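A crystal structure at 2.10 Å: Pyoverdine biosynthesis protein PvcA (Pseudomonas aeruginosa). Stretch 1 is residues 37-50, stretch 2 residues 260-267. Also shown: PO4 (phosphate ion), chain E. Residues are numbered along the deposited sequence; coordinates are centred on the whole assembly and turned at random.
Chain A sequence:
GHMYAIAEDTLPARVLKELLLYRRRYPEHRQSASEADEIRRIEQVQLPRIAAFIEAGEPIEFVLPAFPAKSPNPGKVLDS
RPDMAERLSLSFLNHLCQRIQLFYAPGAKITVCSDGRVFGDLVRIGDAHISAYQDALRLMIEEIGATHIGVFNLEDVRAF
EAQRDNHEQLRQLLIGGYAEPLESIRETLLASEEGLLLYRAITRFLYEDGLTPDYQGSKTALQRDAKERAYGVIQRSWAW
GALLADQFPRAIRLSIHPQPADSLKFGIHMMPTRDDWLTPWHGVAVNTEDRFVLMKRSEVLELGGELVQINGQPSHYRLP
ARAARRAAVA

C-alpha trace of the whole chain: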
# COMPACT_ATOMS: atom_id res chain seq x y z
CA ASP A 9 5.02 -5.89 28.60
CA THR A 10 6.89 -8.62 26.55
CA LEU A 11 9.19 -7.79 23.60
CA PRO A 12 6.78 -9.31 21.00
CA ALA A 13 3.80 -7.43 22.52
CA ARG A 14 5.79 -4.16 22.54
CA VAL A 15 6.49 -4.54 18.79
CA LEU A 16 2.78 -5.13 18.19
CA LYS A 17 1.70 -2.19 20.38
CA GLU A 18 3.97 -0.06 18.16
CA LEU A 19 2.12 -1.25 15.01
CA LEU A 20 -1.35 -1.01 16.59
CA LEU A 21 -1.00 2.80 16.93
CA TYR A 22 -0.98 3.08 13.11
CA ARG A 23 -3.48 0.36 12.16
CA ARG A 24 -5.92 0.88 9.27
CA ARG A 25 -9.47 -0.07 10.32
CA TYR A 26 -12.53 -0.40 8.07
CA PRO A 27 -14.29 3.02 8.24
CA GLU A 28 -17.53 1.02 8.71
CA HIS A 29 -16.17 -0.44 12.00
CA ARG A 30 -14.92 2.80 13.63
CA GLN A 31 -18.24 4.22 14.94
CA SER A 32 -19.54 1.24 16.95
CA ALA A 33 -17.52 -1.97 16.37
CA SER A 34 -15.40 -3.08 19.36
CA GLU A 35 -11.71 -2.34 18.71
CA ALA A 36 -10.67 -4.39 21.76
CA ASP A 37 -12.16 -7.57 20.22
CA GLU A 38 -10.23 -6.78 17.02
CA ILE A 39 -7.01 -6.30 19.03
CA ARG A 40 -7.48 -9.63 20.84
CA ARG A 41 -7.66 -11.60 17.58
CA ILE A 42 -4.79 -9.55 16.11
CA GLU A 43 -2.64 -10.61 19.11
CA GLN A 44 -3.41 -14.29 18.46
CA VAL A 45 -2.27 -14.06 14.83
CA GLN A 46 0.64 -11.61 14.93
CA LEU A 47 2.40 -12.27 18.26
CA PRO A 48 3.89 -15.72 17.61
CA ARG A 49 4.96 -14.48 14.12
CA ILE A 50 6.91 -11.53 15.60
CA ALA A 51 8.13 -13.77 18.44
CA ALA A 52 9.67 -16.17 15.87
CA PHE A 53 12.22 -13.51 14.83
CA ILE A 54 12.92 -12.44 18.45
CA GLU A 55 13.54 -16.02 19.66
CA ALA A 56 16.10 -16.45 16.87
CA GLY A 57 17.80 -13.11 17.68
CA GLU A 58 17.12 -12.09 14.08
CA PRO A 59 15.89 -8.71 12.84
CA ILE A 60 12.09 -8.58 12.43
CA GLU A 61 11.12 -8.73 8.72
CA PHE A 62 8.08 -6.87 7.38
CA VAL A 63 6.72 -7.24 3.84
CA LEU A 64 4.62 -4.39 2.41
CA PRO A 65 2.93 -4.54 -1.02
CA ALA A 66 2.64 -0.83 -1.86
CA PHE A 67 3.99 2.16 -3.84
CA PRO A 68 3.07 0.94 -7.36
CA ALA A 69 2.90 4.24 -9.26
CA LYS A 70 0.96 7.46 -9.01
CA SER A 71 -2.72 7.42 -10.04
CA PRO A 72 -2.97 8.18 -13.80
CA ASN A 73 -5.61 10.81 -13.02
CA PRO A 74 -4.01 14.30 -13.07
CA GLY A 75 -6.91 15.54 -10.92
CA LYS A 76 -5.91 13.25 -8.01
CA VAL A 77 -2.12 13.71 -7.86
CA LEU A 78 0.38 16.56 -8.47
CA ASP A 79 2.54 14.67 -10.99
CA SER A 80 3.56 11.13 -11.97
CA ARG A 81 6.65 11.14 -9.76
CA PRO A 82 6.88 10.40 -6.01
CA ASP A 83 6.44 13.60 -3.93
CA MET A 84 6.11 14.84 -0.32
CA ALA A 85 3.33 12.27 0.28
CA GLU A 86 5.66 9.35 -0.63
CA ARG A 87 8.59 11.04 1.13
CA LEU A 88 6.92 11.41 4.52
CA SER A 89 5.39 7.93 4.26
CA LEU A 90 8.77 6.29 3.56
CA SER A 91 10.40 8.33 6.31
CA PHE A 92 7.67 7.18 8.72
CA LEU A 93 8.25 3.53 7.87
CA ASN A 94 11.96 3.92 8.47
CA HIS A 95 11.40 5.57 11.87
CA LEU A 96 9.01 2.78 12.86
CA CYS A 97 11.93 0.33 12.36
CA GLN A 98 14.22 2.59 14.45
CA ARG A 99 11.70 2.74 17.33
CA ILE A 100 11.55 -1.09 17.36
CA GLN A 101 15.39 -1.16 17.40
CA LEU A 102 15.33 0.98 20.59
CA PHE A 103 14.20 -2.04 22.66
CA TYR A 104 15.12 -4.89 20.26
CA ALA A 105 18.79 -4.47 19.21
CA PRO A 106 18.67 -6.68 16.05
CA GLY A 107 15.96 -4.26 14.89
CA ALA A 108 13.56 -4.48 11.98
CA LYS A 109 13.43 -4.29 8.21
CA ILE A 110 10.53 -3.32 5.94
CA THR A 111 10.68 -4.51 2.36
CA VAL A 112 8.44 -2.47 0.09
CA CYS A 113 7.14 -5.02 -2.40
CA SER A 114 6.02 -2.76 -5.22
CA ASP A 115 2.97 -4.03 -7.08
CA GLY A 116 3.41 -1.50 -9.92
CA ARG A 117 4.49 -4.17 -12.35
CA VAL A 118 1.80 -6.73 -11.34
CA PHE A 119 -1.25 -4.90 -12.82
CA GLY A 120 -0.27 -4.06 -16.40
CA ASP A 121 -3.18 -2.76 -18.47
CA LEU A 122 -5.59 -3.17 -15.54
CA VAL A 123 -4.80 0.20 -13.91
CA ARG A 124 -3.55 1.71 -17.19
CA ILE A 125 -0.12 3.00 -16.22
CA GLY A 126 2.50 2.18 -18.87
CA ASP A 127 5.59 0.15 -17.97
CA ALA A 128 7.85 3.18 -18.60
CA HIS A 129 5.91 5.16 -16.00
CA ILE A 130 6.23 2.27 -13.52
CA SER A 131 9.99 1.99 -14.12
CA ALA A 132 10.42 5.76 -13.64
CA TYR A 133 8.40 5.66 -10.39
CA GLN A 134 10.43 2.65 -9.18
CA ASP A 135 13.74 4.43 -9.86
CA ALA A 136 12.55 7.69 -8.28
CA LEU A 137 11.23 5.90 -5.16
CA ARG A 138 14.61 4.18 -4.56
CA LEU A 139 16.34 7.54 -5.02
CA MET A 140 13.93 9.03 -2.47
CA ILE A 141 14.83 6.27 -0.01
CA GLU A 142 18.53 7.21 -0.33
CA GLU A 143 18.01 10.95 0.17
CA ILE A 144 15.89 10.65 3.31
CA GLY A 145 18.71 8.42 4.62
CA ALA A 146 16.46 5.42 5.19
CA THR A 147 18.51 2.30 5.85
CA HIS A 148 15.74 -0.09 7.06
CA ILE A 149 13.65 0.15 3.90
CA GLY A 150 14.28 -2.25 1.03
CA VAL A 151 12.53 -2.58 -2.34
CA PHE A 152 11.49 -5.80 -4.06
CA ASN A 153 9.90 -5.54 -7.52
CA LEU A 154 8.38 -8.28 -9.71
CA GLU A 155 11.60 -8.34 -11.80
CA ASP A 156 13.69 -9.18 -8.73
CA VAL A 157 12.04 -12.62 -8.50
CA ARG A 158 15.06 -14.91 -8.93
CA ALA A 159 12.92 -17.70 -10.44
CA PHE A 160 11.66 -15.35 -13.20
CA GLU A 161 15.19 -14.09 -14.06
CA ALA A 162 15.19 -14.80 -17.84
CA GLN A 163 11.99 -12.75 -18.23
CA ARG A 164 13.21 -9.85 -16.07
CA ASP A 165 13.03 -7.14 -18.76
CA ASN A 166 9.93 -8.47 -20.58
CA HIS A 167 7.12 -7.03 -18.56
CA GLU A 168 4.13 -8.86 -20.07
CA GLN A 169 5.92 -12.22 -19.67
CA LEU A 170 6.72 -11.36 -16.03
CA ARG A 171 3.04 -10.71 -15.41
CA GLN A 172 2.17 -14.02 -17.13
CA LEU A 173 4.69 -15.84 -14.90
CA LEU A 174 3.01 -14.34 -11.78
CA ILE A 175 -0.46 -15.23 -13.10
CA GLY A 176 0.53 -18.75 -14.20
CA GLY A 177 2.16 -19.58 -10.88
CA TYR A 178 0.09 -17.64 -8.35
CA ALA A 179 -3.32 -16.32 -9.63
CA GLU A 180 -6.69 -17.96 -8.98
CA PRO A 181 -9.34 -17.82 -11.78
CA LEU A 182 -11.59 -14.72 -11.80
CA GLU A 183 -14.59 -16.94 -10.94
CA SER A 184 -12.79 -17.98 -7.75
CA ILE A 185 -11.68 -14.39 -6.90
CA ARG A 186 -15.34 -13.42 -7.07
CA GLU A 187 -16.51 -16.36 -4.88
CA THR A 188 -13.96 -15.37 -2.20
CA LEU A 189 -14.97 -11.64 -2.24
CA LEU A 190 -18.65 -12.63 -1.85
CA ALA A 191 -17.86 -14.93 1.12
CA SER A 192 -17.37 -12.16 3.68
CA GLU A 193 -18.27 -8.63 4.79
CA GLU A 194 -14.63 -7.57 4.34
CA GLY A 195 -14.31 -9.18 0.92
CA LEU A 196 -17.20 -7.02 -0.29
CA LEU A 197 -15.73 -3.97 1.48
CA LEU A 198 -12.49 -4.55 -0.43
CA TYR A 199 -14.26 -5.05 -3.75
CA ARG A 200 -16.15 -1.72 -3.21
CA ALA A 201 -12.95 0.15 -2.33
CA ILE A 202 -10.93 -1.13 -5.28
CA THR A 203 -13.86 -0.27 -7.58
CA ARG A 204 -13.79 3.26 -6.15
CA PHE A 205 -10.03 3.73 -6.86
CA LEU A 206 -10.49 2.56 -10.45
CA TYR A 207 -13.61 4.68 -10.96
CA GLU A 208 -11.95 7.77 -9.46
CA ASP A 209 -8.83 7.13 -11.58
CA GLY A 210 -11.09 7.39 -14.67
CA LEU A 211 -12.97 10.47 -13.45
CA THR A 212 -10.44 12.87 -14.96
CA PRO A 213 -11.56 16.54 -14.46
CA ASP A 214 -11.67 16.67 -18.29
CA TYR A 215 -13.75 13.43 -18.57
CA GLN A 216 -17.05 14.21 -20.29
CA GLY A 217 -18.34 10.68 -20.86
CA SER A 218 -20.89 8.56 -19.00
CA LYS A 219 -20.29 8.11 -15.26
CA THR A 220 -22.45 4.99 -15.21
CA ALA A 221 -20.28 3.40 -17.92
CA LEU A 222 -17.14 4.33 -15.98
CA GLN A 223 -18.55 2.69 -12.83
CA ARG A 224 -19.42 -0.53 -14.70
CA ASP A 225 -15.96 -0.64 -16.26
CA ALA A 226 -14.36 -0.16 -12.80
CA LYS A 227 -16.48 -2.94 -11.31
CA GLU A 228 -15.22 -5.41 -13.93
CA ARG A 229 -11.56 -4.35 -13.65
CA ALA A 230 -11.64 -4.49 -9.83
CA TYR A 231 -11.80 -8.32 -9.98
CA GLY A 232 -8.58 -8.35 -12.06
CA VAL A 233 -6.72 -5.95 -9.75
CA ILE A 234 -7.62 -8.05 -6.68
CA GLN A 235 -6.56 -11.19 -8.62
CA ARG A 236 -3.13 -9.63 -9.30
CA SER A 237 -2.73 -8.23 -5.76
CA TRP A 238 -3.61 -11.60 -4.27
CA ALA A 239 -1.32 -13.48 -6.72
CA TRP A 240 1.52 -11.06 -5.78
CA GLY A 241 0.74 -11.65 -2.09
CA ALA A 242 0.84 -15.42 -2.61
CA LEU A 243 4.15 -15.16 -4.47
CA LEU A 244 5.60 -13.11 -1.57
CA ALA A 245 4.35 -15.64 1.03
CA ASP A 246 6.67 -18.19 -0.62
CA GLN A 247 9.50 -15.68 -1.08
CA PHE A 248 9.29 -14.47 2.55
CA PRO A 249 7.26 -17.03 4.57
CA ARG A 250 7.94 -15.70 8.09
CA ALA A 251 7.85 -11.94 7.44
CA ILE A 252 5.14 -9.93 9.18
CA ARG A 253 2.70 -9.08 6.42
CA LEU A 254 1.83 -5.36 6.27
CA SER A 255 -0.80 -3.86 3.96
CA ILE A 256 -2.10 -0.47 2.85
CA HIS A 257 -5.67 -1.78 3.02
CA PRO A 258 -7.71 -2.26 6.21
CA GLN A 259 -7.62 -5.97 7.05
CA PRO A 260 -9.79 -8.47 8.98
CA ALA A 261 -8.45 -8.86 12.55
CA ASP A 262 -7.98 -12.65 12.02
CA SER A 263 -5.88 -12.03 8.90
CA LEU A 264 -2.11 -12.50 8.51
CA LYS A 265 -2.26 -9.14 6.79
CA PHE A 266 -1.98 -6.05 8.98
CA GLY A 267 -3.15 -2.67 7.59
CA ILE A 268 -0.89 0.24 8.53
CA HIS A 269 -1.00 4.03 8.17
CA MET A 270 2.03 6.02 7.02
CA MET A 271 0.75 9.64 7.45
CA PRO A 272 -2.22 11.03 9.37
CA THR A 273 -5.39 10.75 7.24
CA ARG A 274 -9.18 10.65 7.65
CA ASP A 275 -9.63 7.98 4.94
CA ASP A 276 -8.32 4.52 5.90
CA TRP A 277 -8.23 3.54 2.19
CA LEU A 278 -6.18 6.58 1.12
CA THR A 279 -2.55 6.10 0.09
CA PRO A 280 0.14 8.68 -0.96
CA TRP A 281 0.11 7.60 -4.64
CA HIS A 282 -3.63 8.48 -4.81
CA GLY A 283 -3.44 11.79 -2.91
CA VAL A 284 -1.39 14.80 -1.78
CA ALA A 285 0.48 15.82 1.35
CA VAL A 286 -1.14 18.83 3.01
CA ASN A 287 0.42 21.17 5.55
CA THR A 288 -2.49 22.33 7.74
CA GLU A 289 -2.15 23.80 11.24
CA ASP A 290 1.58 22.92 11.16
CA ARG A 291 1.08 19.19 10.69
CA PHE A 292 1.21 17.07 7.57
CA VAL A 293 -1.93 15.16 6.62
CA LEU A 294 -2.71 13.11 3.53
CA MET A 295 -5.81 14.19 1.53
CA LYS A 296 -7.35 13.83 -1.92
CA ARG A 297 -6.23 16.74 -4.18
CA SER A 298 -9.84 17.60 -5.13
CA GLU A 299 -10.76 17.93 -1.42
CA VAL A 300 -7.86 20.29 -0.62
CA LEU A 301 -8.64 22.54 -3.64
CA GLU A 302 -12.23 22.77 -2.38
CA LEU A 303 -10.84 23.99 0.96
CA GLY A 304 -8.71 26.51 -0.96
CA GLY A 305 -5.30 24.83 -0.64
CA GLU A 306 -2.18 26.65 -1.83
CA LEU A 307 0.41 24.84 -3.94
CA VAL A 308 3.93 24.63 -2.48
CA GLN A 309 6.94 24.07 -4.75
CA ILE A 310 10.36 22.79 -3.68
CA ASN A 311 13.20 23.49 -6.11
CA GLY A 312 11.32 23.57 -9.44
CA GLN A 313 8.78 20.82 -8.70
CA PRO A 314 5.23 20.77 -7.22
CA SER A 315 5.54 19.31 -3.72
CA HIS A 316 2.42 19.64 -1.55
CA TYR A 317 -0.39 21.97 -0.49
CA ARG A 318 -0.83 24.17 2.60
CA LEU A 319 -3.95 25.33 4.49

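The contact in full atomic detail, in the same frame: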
# COMPACT_ATOMS: atom_id res chain seq x y z
N ASP A 37 -11.94 -6.22 20.76
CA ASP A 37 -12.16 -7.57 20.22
C ASP A 37 -11.27 -7.79 19.00
O ASP A 37 -10.74 -8.88 18.82
CB ASP A 37 -13.63 -7.81 19.85
CG ASP A 37 -14.50 -8.10 21.07
OD1 ASP A 37 -14.01 -8.72 22.05
OD2 ASP A 37 -15.69 -7.71 21.05
N GLU A 38 -11.13 -6.75 18.18
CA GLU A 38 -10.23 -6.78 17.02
C GLU A 38 -8.78 -6.96 17.45
O GLU A 38 -8.05 -7.75 16.85
CB GLU A 38 -10.35 -5.50 16.20
CG GLU A 38 -11.59 -5.44 15.33
CD GLU A 38 -11.80 -4.07 14.73
OE1 GLU A 38 -10.86 -3.25 14.76
OE2 GLU A 38 -12.91 -3.80 14.22
N ILE A 39 -8.37 -6.24 18.50
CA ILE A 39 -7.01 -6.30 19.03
C ILE A 39 -6.69 -7.69 19.58
O ILE A 39 -5.60 -8.22 19.33
CB ILE A 39 -6.77 -5.20 20.10
CG1 ILE A 39 -6.80 -3.80 19.46
CG2 ILE A 39 -5.43 -5.42 20.83
CD1 ILE A 39 -7.08 -2.65 20.45
N ARG A 40 -7.63 -8.28 20.31
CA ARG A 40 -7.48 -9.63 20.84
C ARG A 40 -7.17 -10.65 19.73
O ARG A 40 -6.22 -11.43 19.85
CB ARG A 40 -8.73 -10.04 21.64
N ARG A 41 -7.93 -10.64 18.64
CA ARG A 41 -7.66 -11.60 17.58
C ARG A 41 -6.43 -11.26 16.73
O ARG A 41 -5.79 -12.14 16.17
CB ARG A 41 -8.90 -11.97 16.75
CG ARG A 41 -9.85 -10.87 16.40
CD ARG A 41 -11.27 -11.44 16.20
NE ARG A 41 -11.89 -10.94 14.97
CZ ARG A 41 -12.69 -9.87 14.89
NH1 ARG A 41 -12.99 -9.16 15.97
NH2 ARG A 41 -13.19 -9.53 13.71
N ILE A 42 -6.07 -9.98 16.70
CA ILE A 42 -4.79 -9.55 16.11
C ILE A 42 -3.60 -10.14 16.90
O ILE A 42 -2.66 -10.66 16.30
CB ILE A 42 -4.68 -8.01 15.96
CG1 ILE A 42 -5.57 -7.53 14.82
CG2 ILE A 42 -3.24 -7.58 15.71
CD1 ILE A 42 -5.88 -6.06 14.87
N GLU A 43 -3.68 -10.07 18.22
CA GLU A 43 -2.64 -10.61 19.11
C GLU A 43 -2.40 -12.10 18.88
O GLU A 43 -1.26 -12.56 18.87
CB GLU A 43 -3.02 -10.39 20.58
CG GLU A 43 -2.66 -9.03 21.12
CD GLU A 43 -2.52 -9.02 22.65
OE1 GLU A 43 -2.00 -8.01 23.19
OE2 GLU A 43 -2.90 -10.03 23.31
N GLN A 44 -3.48 -12.85 18.71
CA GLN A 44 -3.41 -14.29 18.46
C GLN A 44 -2.64 -14.61 17.18
O GLN A 44 -1.82 -15.54 17.14
CB GLN A 44 -4.82 -14.88 18.36
CG GLN A 44 -5.65 -14.73 19.62
CD GLN A 44 -7.00 -15.43 19.52
OE1 GLN A 44 -7.41 -15.89 18.44
NE2 GLN A 44 -7.68 -15.53 20.65
N VAL A 45 -2.89 -13.83 16.13
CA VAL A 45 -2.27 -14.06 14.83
C VAL A 45 -0.82 -13.54 14.77
O VAL A 45 0.08 -14.26 14.36
CB VAL A 45 -3.11 -13.45 13.67
CG1 VAL A 45 -2.43 -13.65 12.32
CG2 VAL A 45 -4.51 -14.05 13.66
N GLN A 46 -0.61 -12.31 15.21
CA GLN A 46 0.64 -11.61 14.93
C GLN A 46 1.75 -11.92 15.91
O GLN A 46 2.92 -11.99 15.51
CB GLN A 46 0.42 -10.09 14.85
CG GLN A 46 -0.59 -9.65 13.77
CD GLN A 46 -0.15 -9.99 12.33
OE1 GLN A 46 1.04 -10.23 12.06
NE2 GLN A 46 -1.11 -10.00 11.41
N LEU A 47 1.40 -12.11 17.18
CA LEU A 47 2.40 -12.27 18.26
C LEU A 47 3.38 -13.45 18.12
O LEU A 47 4.59 -13.26 18.30
CB LEU A 47 1.76 -12.25 19.67
CG LEU A 47 1.45 -10.88 20.28
CD1 LEU A 47 1.17 -10.97 21.77
CD2 LEU A 47 2.59 -9.90 20.03
N PRO A 48 2.89 -14.66 17.81
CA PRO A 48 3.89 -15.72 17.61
C PRO A 48 4.75 -15.50 16.36
O PRO A 48 5.89 -15.96 16.32
CB PRO A 48 3.06 -17.00 17.49
CG PRO A 48 1.69 -16.57 17.17
CD PRO A 48 1.51 -15.16 17.64
N ARG A 49 4.22 -14.77 15.36
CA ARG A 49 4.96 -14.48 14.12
C ARG A 49 6.13 -13.52 14.38
O ARG A 49 7.24 -13.75 13.87
CB ARG A 49 4.02 -13.92 13.03
CG ARG A 49 3.00 -14.92 12.50
CD ARG A 49 2.15 -14.33 11.36
NE ARG A 49 2.93 -14.09 10.13
CZ ARG A 49 3.38 -15.05 9.32
NH1 ARG A 49 3.14 -16.34 9.59
NH2 ARG A 49 4.07 -14.73 8.24
N ILE A 50 5.88 -12.47 15.16
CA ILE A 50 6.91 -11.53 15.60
C ILE A 50 7.89 -12.26 16.52
O ILE A 50 9.10 -12.11 16.39
CB ILE A 50 6.31 -10.31 16.36
CG1 ILE A 50 5.43 -9.47 15.43
CG2 ILE A 50 7.41 -9.47 17.01
CD1 ILE A 50 4.50 -8.53 16.15
N PRO A 260 -9.10 -7.75 7.90
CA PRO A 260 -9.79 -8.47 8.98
C PRO A 260 -8.80 -8.73 10.13
O PRO A 260 -7.62 -8.91 9.88
CB PRO A 260 -10.22 -9.80 8.33
CG PRO A 260 -10.20 -9.55 6.84
CD PRO A 260 -9.18 -8.46 6.60
N ALA A 261 -9.29 -8.70 11.37
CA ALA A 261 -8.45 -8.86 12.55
C ALA A 261 -7.84 -10.27 12.68
O ALA A 261 -6.83 -10.44 13.36
CB ALA A 261 -9.25 -8.53 13.78
N ASP A 262 -8.46 -11.26 12.03
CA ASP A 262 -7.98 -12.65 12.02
C ASP A 262 -6.97 -12.90 10.90
O ASP A 262 -6.42 -14.00 10.79
CB ASP A 262 -9.14 -13.61 11.80
CG ASP A 262 -10.12 -13.60 12.94
OD1 ASP A 262 -9.72 -13.33 14.08
OD2 ASP A 262 -11.31 -13.89 12.68
N SER A 263 -6.75 -11.90 10.06
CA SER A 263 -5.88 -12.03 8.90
C SER A 263 -4.39 -11.98 9.26
O SER A 263 -4.01 -11.36 10.26
CB SER A 263 -6.20 -10.92 7.89
OG SER A 263 -5.37 -11.02 6.74
N LEU A 264 -3.57 -12.63 8.44
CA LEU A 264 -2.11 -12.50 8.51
C LEU A 264 -1.70 -11.08 8.13
O LEU A 264 -0.69 -10.54 8.60
CB LEU A 264 -1.45 -13.50 7.56
CG LEU A 264 -1.39 -14.97 7.95
CD1 LEU A 264 -0.99 -15.83 6.74
CD2 LEU A 264 -0.41 -15.17 9.09
N LYS A 265 -2.52 -10.48 7.27
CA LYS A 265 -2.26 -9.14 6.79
C LYS A 265 -2.65 -8.11 7.85
O LYS A 265 -3.69 -8.24 8.52
CB LYS A 265 -3.00 -8.89 5.48
CG LYS A 265 -2.81 -9.96 4.40
CD LYS A 265 -3.63 -9.58 3.19
CE LYS A 265 -3.95 -10.74 2.31
NZ LYS A 265 -4.70 -10.24 1.11
N PHE A 266 -1.79 -7.10 8.00
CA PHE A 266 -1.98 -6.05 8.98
C PHE A 266 -1.94 -4.68 8.30
O PHE A 266 -0.89 -4.23 7.84
CB PHE A 266 -0.88 -6.14 10.04
CG PHE A 266 -1.02 -5.13 11.16
CD1 PHE A 266 -0.58 -3.81 10.99
CD2 PHE A 266 -1.56 -5.50 12.39
CE1 PHE A 266 -0.70 -2.87 12.01
CE2 PHE A 266 -1.68 -4.58 13.42
CZ PHE A 266 -1.25 -3.26 13.23
N GLY A 267 -3.09 -4.00 8.23
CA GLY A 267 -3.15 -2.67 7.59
C GLY A 267 -2.49 -1.60 8.43
O GLY A 267 -2.71 -1.51 9.64
P PO4 E . -3.23 -6.82 0.01
O1 PO4 E . -4.64 -6.56 0.45
O2 PO4 E . -3.05 -6.22 -1.38
O3 PO4 E . -2.25 -6.19 1.02
O4 PO4 E . -2.98 -8.30 -0.12
O HOH W 1 1.75 -11.37 9.45
O HOH W 2 -4.42 -9.71 12.42

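A loop carries backbone carbonyls that no neighbouring strand may pair, and these are acceptors in need of partners. The contact in PvcA between the helix of residues 37-50 and the segment 260-267 illustrates how a helix can serve them. The central bond is donated by Gln46: its NE2 lies 2.9 Å from Leu264 O, with an N-H...O angle of 173°, close to linear. With both chi1 and chi2 in the m range, the Gln46 side chain brings its amide to the carbonyl of Leu264.

The charged pair lies nearer the start of the helix. Arg41 NE and Asp262 OD1 form a salt bridge at 3.3 Å, and the carboxylate oxygen sits at the edge of the guanidinium, near its plane. The same oxygen is 3.1 Å from Arg41 CB, so the aspartate lies close along the arginine side chain as well as beside its charged end. Ala261 CB covers one face of the guanidinium.

Water extends the polar network. One molecule donates to both Gln46 OE1 (2.9 Å) and Leu264 O (2.7 Å) and accepts a weak hydrogen bond from Arg49 NE at 3.0 Å; Leu264 O thus receives protons from the glutamine and from the water. A second water lies 2.7 Å from both Ala261 O and Ser263 O, within the bend of the loop.

That bend is a type I turn from Pro260 to Ser263, closed by Ser263 N donating to Pro260 O at 3.1 Å. Immediately after it, Lys265 N donates to Ser263 OG at 2.9 Å. The turn directs Ala261 toward the helix, where its small side chain permits close approach: Ala261 CB is 3.4 Å from Glu38 O and 4.0 Å from Ile42 CG1, and the CA atoms of Ile42 and Ala261 are 5.2 Å apart. Proximity alone does not make a bond, however. Ile42 N is 3.5 Å from Ala261 O at a poor angle, and it is already bonded to Glu38 O within the helix; Ile42 CA makes a CA-H...O contact with Ala261 O, also at 3.5 Å.

Apolar packing completes the contact. Val45 CG1 meets Leu264 CD2 at 4.1 Å, while Val45 CG2 reaches Asp262 O at 3.4 Å. Leu264 CD2 also lies over one face of the Arg49 guanidinium and is 3.5 Å from Arg49 CD. On the buried side, Ile42 CG2 approaches the edge of the Phe266 ring, 4.1 Å from Phe266 CE2.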